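Glutamine cyclotransferase (Zymomonas mobilis, PDB 3NOL) catalyses the cyclisation of N-terminal glutamine to pyroglutamate as a calcium-binding beta-propeller glutaminyl cyclase. Local coordinates at residues K42-G47 with P223-N228; V195-D198 with K203-G206. One frame throughout, in Å; residues are numbered along the deposited sequence.

Contact 1: residues K42-G47 with P223-N228; sequences KAFTEG and PIDVLN
The direct polar link runs from the Asn228 carboxamide to the backbone of Thr45. ND2 of Asn228 donates to Thr45 O over 2.9 Å (N-H...O angle 159°). The oxygen lies in the amide plane, whereas the donor sits above the plane of the carbonyl. Asn228 CG stands anti to its backbone N (chi1 -166°), which carries the amide across to Thr45. A water adds a second bridge, accepting from Asn228 ND2 at 3.0 Å and donating to Glu46 O at 2.7 Å. Asparagine suits this place because ND2 donates twice while OD1 accepts the N-H of Glu176, a residue of the calcium site.

The remaining contacts are weaker. Thr45 turns its methyl CG2 to Asn228 O, 3.5 Å away, while its OG1 bonds to Glu57. Asp225 OD2 meets the edge of the Phe44 ring 3.8 Å from CE2, in the ring plane, with carboxylate and ring 82° apart, probably favourable beside slightly positive C-H groups. OD1 accepts from Val226 N with its anti lone pair.

Glu46 starts away from 223-228, but its bent chain returns OE1 to 4.0 Å from Asn228 ND2. OE2 forms a salt bridge with Lys244; OE1 bonds to a glycerol, probably a crystallisation additive, and lies close to Glu90 OE1. The Asn228 amide has both ends committed, which should fix its flip and tie two inner propeller strands beside the metal site.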
ATOM      1  N   LYS A  42       5.651  14.607  -7.168  1.00  9.50           N
ATOM      2  CA  LYS A  42       4.342  15.221  -7.020  1.00 10.71           C
ATOM      3  C   LYS A  42       3.257  14.190  -6.664  1.00 10.47           C
ATOM      4  O   LYS A  42       2.084  14.536  -6.499  1.00 11.67           O
ATOM      5  CB  LYS A  42       3.975  16.015  -8.297  1.00 11.69           C
ATOM      6  CG  LYS A  42       4.867  17.250  -8.514  1.00 11.93           C
ATOM      7  CD  LYS A  42       4.329  18.145  -9.619  1.00 14.39           C
ATOM      8  CE  LYS A  42       5.128  19.434  -9.718  1.00 18.72           C
ATOM      9  NZ  LYS A  42       6.563  19.183 -10.027  1.00 23.46           N
ATOM     10  N   ALA A  43       3.658  12.926  -6.523  1.00  9.18           N
ATOM     11  CA  ALA A  43       2.715  11.830  -6.333  1.00  8.72           C
ATOM     12  C   ALA A  43       2.512  11.539  -4.853  1.00  8.13           C
ATOM     13  O   ALA A  43       3.409  10.959  -4.203  1.00  8.17           O
ATOM     14  CB  ALA A  43       3.206  10.547  -7.065  1.00  8.43           C
ATOM     15  N   PHE A  44       1.325  11.894  -4.355  1.00  7.30           N
ATOM     16  CA  PHE A  44       0.895  11.516  -2.994  1.00  7.40           C
ATOM     17  C   PHE A  44       0.418  10.063  -2.973  1.00  7.40           C
ATOM     18  O   PHE A  44      -0.782   9.782  -3.133  1.00  7.73           O
ATOM     19  CB  PHE A  44      -0.244  12.412  -2.488  1.00  7.42           C
ATOM     20  CG  PHE A  44       0.160  13.843  -2.228  1.00  8.34           C
ATOM     21  CD1 PHE A  44      -0.006  14.817  -3.223  1.00  8.58           C
ATOM     22  CD2 PHE A  44       0.666  14.220  -0.972  1.00  9.12           C
ATOM     23  CE1 PHE A  44       0.327  16.171  -2.963  1.00  7.93           C
ATOM     24  CE2 PHE A  44       1.034  15.561  -0.714  1.00  8.29           C
ATOM     25  CZ  PHE A  44       0.856  16.532  -1.706  1.00  8.22           C
ATOM     26  N   THR A  45       1.352   9.144  -2.800  1.00  6.95           N
ATOM     27  CA  THR A  45       1.038   7.719  -2.869  1.00  7.13           C
ATOM     28  C   THR A  45      -0.003   7.284  -1.833  1.00  6.97           C
ATOM     29  O   THR A  45       0.214   7.483  -0.619  1.00  6.89           O
ATOM     30  CB  THR A  45       2.340   6.901  -2.653  1.00  7.18           C
ATOM     31  OG1 THR A  45       3.313   7.319  -3.621  1.00  8.19           O
ATOM     32  CG2 THR A  45       2.065   5.420  -2.804  1.00  6.46           C
ATOM     33  N   GLU A  46      -1.124   6.702  -2.298  1.00  6.07           N
ATOM     34  CA  GLU A  46      -2.181   6.178  -1.400  1.00  6.93           C
ATOM     35  C   GLU A  46      -2.481   4.664  -1.563  1.00  6.47           C
ATOM     36  O   GLU A  46      -3.244   4.064  -0.781  1.00  6.87           O
ATOM     37  CB  GLU A  46      -3.488   6.949  -1.588  1.00  7.34           C
ATOM     38  CG  GLU A  46      -3.404   8.474  -1.393  1.00  7.44           C
ATOM     39  CD  GLU A  46      -3.088   8.884   0.046  1.00  9.29           C
ATOM     40  OE1 GLU A  46      -2.946   8.007   0.925  1.00 11.23           O
ATOM     41  OE2 GLU A  46      -3.005  10.110   0.317  1.00 12.47           O
ATOM     42  N   GLY A  47      -1.896   4.075  -2.597  1.00  6.09           N
ATOM     43  CA  GLY A  47      -2.079   2.657  -2.910  1.00  5.74           C
ATOM     44  C   GLY A  47      -0.957   2.285  -3.856  1.00  6.21           C
ATOM     45  O   GLY A  47      -0.542   3.105  -4.689  1.00  6.42           O
ATOM     46  N   PRO A 223       7.647  20.510  -1.162  1.00 15.06           N
ATOM     47  CA  PRO A 223       7.490  19.741   0.063  1.00 13.90           C
ATOM     48  C   PRO A 223       7.749  18.247  -0.113  1.00 13.13           C
ATOM     49  O   PRO A 223       7.830  17.756  -1.241  1.00 12.63           O
ATOM     50  CB  PRO A 223       6.015  19.949   0.403  1.00 15.01           C
ATOM     51  CG  PRO A 223       5.369  20.113  -0.891  1.00 15.58           C
ATOM     52  CD  PRO A 223       6.343  20.837  -1.772  1.00 15.10           C
ATOM     53  N   ILE A 224       7.868  17.546   1.009  1.00 11.62           N
ATOM     54  CA  ILE A 224       7.907  16.075   1.012  1.00 10.79           C
ATOM     55  C   ILE A 224       6.986  15.576   2.134  1.00 10.47           C
ATOM     56  O   ILE A 224       6.746  16.293   3.104  1.00 11.73           O
ATOM     57  CB  ILE A 224       9.345  15.530   1.146  1.00 10.67           C
ATOM     58  CG1 ILE A 224       9.403  14.024   0.787  1.00 11.27           C
ATOM     59  CG2 ILE A 224       9.904  15.797   2.560  1.00 11.09           C
ATOM     60  CD1 ILE A 224      10.810  13.513   0.548  1.00 12.32           C
ATOM     61  N   ASP A 225       6.452  14.367   1.981  1.00  9.95           N
ATOM     62  CA  ASP A 225       5.410  13.861   2.874  1.00  9.21           C
ATOM     63  C   ASP A 225       5.873  12.462   3.404  1.00  9.09           C
ATOM     64  O   ASP A 225       7.093  12.125   3.370  1.00  8.87           O
ATOM     65  CB  ASP A 225       4.064  13.870   2.108  1.00  9.53           C
ATOM     66  CG  ASP A 225       2.825  13.884   3.001  1.00 11.69           C
ATOM     67  OD1 ASP A 225       2.592  12.949   3.771  1.00  9.70           O
ATOM     68  OD2 ASP A 225       2.009  14.820   2.874  1.00 17.34           O
ATOM     69  N   VAL A 226       4.928  11.669   3.902  1.00  8.13           N
ATOM     70  CA  VAL A 226       5.286  10.514   4.743  1.00  8.76           C
ATOM     71  C   VAL A 226       5.555   9.218   3.993  1.00  7.82           C
ATOM     72  O   VAL A 226       5.074   9.010   2.878  1.00  7.40           O
ATOM     73  CB  VAL A 226       4.211  10.222   5.854  1.00  9.70           C
ATOM     74  CG1 VAL A 226       4.043  11.411   6.764  1.00 12.16           C
ATOM     75  CG2 VAL A 226       2.892   9.834   5.255  1.00  9.57           C
ATOM     76  N   LEU A 227       6.332   8.350   4.638  1.00  7.11           N
ATOM     77  CA  LEU A 227       6.485   6.965   4.189  1.00  6.35           C
ATOM     78  C   LEU A 227       5.095   6.331   4.005  1.00  6.32           C
ATOM     79  O   LEU A 227       4.256   6.407   4.882  1.00  7.06           O
ATOM     80  CB  LEU A 227       7.298   6.164   5.225  1.00  6.56           C
ATOM     81  CG  LEU A 227       7.536   4.693   4.872  1.00  7.22           C
ATOM     82  CD1 LEU A 227       8.591   4.602   3.742  1.00  5.31           C
ATOM     83  CD2 LEU A 227       7.992   3.888   6.072  1.00  8.23           C
ATOM     84  N   ASN A 228       4.861   5.705   2.850  1.00  6.02           N
ATOM     85  CA  ASN A 228       3.562   5.079   2.562  1.00  6.48           C
ATOM     86  C   ASN A 228       3.617   4.425   1.203  1.00  5.92           C
ATOM     87  O   ASN A 228       3.847   5.106   0.186  1.00  6.36           O
ATOM     88  CB  ASN A 228       2.372   6.074   2.578  1.00  6.12           C
ATOM     89  CG  ASN A 228       1.020   5.346   2.627  1.00  7.58           C
ATOM     90  OD1 ASN A 228       0.750   4.554   3.567  1.00  7.41           O
ATOM     91  ND2 ASN A 228       0.177   5.566   1.596  1.00  6.36           N
TER
HETATM   92  O   HOH W   1      -2.319   3.851   1.796  1.00  8.48           O

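Contact 2: residues V195-D198 with K203-G206; sequences VRID and KVTG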
ATOM      1  N   VAL A 195       5.008  -2.444  10.035  1.00  6.20           N
ATOM      2  CA  VAL A 195       4.784  -3.601  10.914  1.00  6.84           C
ATOM      3  C   VAL A 195       4.446  -4.841  10.111  1.00  6.65           C
ATOM      4  O   VAL A 195       3.805  -4.776   9.062  1.00  6.23           O
ATOM      5  CB  VAL A 195       3.728  -3.351  12.011  1.00  7.21           C
ATOM      6  CG1 VAL A 195       4.225  -2.264  12.999  1.00  7.18           C
ATOM      7  CG2 VAL A 195       2.368  -3.010  11.413  1.00  7.66           C
ATOM      8  N   ARG A 196       4.923  -5.964  10.625  1.00  6.55           N
ATOM      9  CA  ARG A 196       4.644  -7.276  10.058  1.00  6.84           C
ATOM     10  C   ARG A 196       3.609  -7.917  10.987  1.00  6.92           C
ATOM     11  O   ARG A 196       3.868  -8.072  12.179  1.00  8.03           O
ATOM     12  CB  ARG A 196       5.936  -8.111  10.009  1.00  6.59           C
ATOM     13  CG  ARG A 196       7.068  -7.429   9.240  1.00  7.92           C
ATOM     14  CD  ARG A 196       8.401  -8.159   9.379  1.00  8.54           C
ATOM     15  NE  ARG A 196       8.368  -9.428   8.661  1.00 11.25           N
ATOM     16  CZ  ARG A 196       9.441 -10.055   8.180  1.00 13.39           C
ATOM     17  NH1 ARG A 196       9.282 -11.195   7.523  1.00 13.58           N
ATOM     18  NH2 ARG A 196      10.658  -9.527   8.313  1.00 12.27           N
ATOM     19  N   ILE A 197       2.452  -8.268  10.429  1.00  7.47           N
ATOM     20  CA  ILE A 197       1.300  -8.712  11.200  1.00  7.24           C
ATOM     21  C   ILE A 197       0.967 -10.182  10.925  1.00  8.34           C
ATOM     22  O   ILE A 197       0.855 -10.602   9.750  1.00  8.03           O
ATOM     23  CB  ILE A 197       0.052  -7.823  10.894  1.00  6.40           C
ATOM     24  CG1 ILE A 197       0.330  -6.353  11.249  1.00  6.77           C
ATOM     25  CG2 ILE A 197      -1.143  -8.327  11.661  1.00  7.14           C
ATOM     26  CD1 ILE A 197      -0.659  -5.357  10.597  1.00  7.98           C
ATOM     27  N   ASP A 198       0.820 -10.950  12.008  1.00  8.17           N
ATOM     28  CA  ASP A 198       0.375 -12.343  11.919  1.00  9.79           C
ATOM     29  C   ASP A 198      -1.119 -12.344  11.542  1.00  9.75           C
ATOM     30  O   ASP A 198      -1.946 -11.898  12.313  1.00 10.58           O
ATOM     31  CB  ASP A 198       0.608 -13.031  13.278  1.00  9.47           C
ATOM     32  CG  ASP A 198       0.233 -14.515  13.281  1.00 11.59           C
ATOM     33  OD1 ASP A 198      -0.574 -14.961  12.435  1.00 12.06           O
ATOM     34  OD2 ASP A 198       0.772 -15.230  14.152  1.00 13.89           O
ATOM     35  N   LYS A 203      -1.521  -9.950  15.818  1.00  6.91           N
ATOM     36  CA  LYS A 203      -0.338  -9.501  16.551  1.00  7.83           C
ATOM     37  C   LYS A 203       0.817  -9.098  15.635  1.00  7.25           C
ATOM     38  O   LYS A 203       1.132  -9.782  14.645  1.00  6.95           O
ATOM     39  CB  LYS A 203       0.142 -10.594  17.537  1.00  8.24           C
ATOM     40  CG  LYS A 203      -0.883 -10.948  18.601  1.00  8.67           C
ATOM     41  CD  LYS A 203      -0.341 -12.056  19.523  1.00 11.15           C
ATOM     42  CE  LYS A 203      -1.427 -12.608  20.431  1.00 15.63           C
ATOM     43  NZ  LYS A 203      -1.731 -11.627  21.512  1.00 21.93           N
ATOM     44  N   VAL A 204       1.442  -7.971  15.960  1.00  7.16           N
ATOM     45  CA  VAL A 204       2.662  -7.555  15.282  1.00  7.09           C
ATOM     46  C   VAL A 204       3.794  -8.519  15.700  1.00  7.57           C
ATOM     47  O   VAL A 204       4.060  -8.702  16.883  1.00  7.32           O
ATOM     48  CB  VAL A 204       3.007  -6.075  15.603  1.00  7.02           C
ATOM     49  CG1 VAL A 204       4.400  -5.715  15.126  1.00  6.25           C
ATOM     50  CG2 VAL A 204       1.926  -5.121  15.006  1.00  7.87           C
ATOM     51  N   THR A 205       4.417  -9.151  14.712  1.00  7.41           N
ATOM     52  CA  THR A 205       5.508 -10.086  14.957  1.00  8.87           C
ATOM     53  C   THR A 205       6.874  -9.550  14.541  1.00  8.87           C
ATOM     54  O   THR A 205       7.884 -10.230  14.733  1.00  8.77           O
ATOM     55  CB  THR A 205       5.243 -11.419  14.256  1.00  9.32           C
ATOM     56  OG1 THR A 205       5.106 -11.176  12.857  1.00 11.15           O
ATOM     57  CG2 THR A 205       3.948 -12.059  14.815  1.00 11.87           C
ATOM     58  N   GLY A 206       6.902  -8.358  13.951  1.00  8.50           N
ATOM     59  CA  GLY A 206       8.152  -7.725  13.573  1.00  7.75           C
ATOM     60  C   GLY A 206       7.929  -6.292  13.142  1.00  8.45           C
ATOM     61  O   GLY A 206       6.807  -5.910  12.731  1.00  7.31           O
TER
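Arg196 lays CB and CG beside the carbonyl of Gly206, and its flat guanidinium continues past the pair to a cation-pi contact with Tyr29, while NE forms a salt bridge with Glu183. This is a beta hairpin within a propeller blade, interrupted by a classic bulge in which Thr205 and Gly206 both face Arg196. Gly206 suits the bulge because the CD methylene of Arg196 occupies the space beside its CA where a side chain would begin.

Two backbone bonds join the strands, Arg196 N to Gly206 O at 2.8 Å and Thr205 N to Arg196 O, also at 2.8 Å. A third, Asp198 N to Lys203 O at 2.9 Å, continues the pairing into the turn, where Asp198 OD1 accepts from Glu200 N.

On the sheet face of Ile197 and Val204 the side chains are branched and apolar. Val195 crosses Val204 at about a right angle, its CB 3.9 Å from Val204 CG2, and Val164, Ala166 and Leu171 pack around them. Both methyls of Val204 reach Val195; CG2, anti to the carbonyl carbon, also reaches Ile197 CG1 at 4.3 Å. At the turn end, Asp198 CB rests against the Thr205 methyl, CG2, at 3.8 Å.

Contact 2 lies within the long chain loop that contact 1 closes, and strand 227-233 directly follows strand 204-209. The centres of the two contacts are 23 Å apart and their nearest atoms about 8 Å, so they do not touch. Contact 1 joins strands near the central axis of the propeller, with the Thr45 side chain about 8 Å from the calcium ion, whereas contact 2 forms the outer half of a blade and its Ile197 side chain is about 12 Å from the metal. Leu177 and Glu178 of that blade's strand 177-180 belong to the calcium site, as does Glu176, whose N links it to contact 1 through Asn228; Phe48 and Ile230 come from the two strands of contact 1.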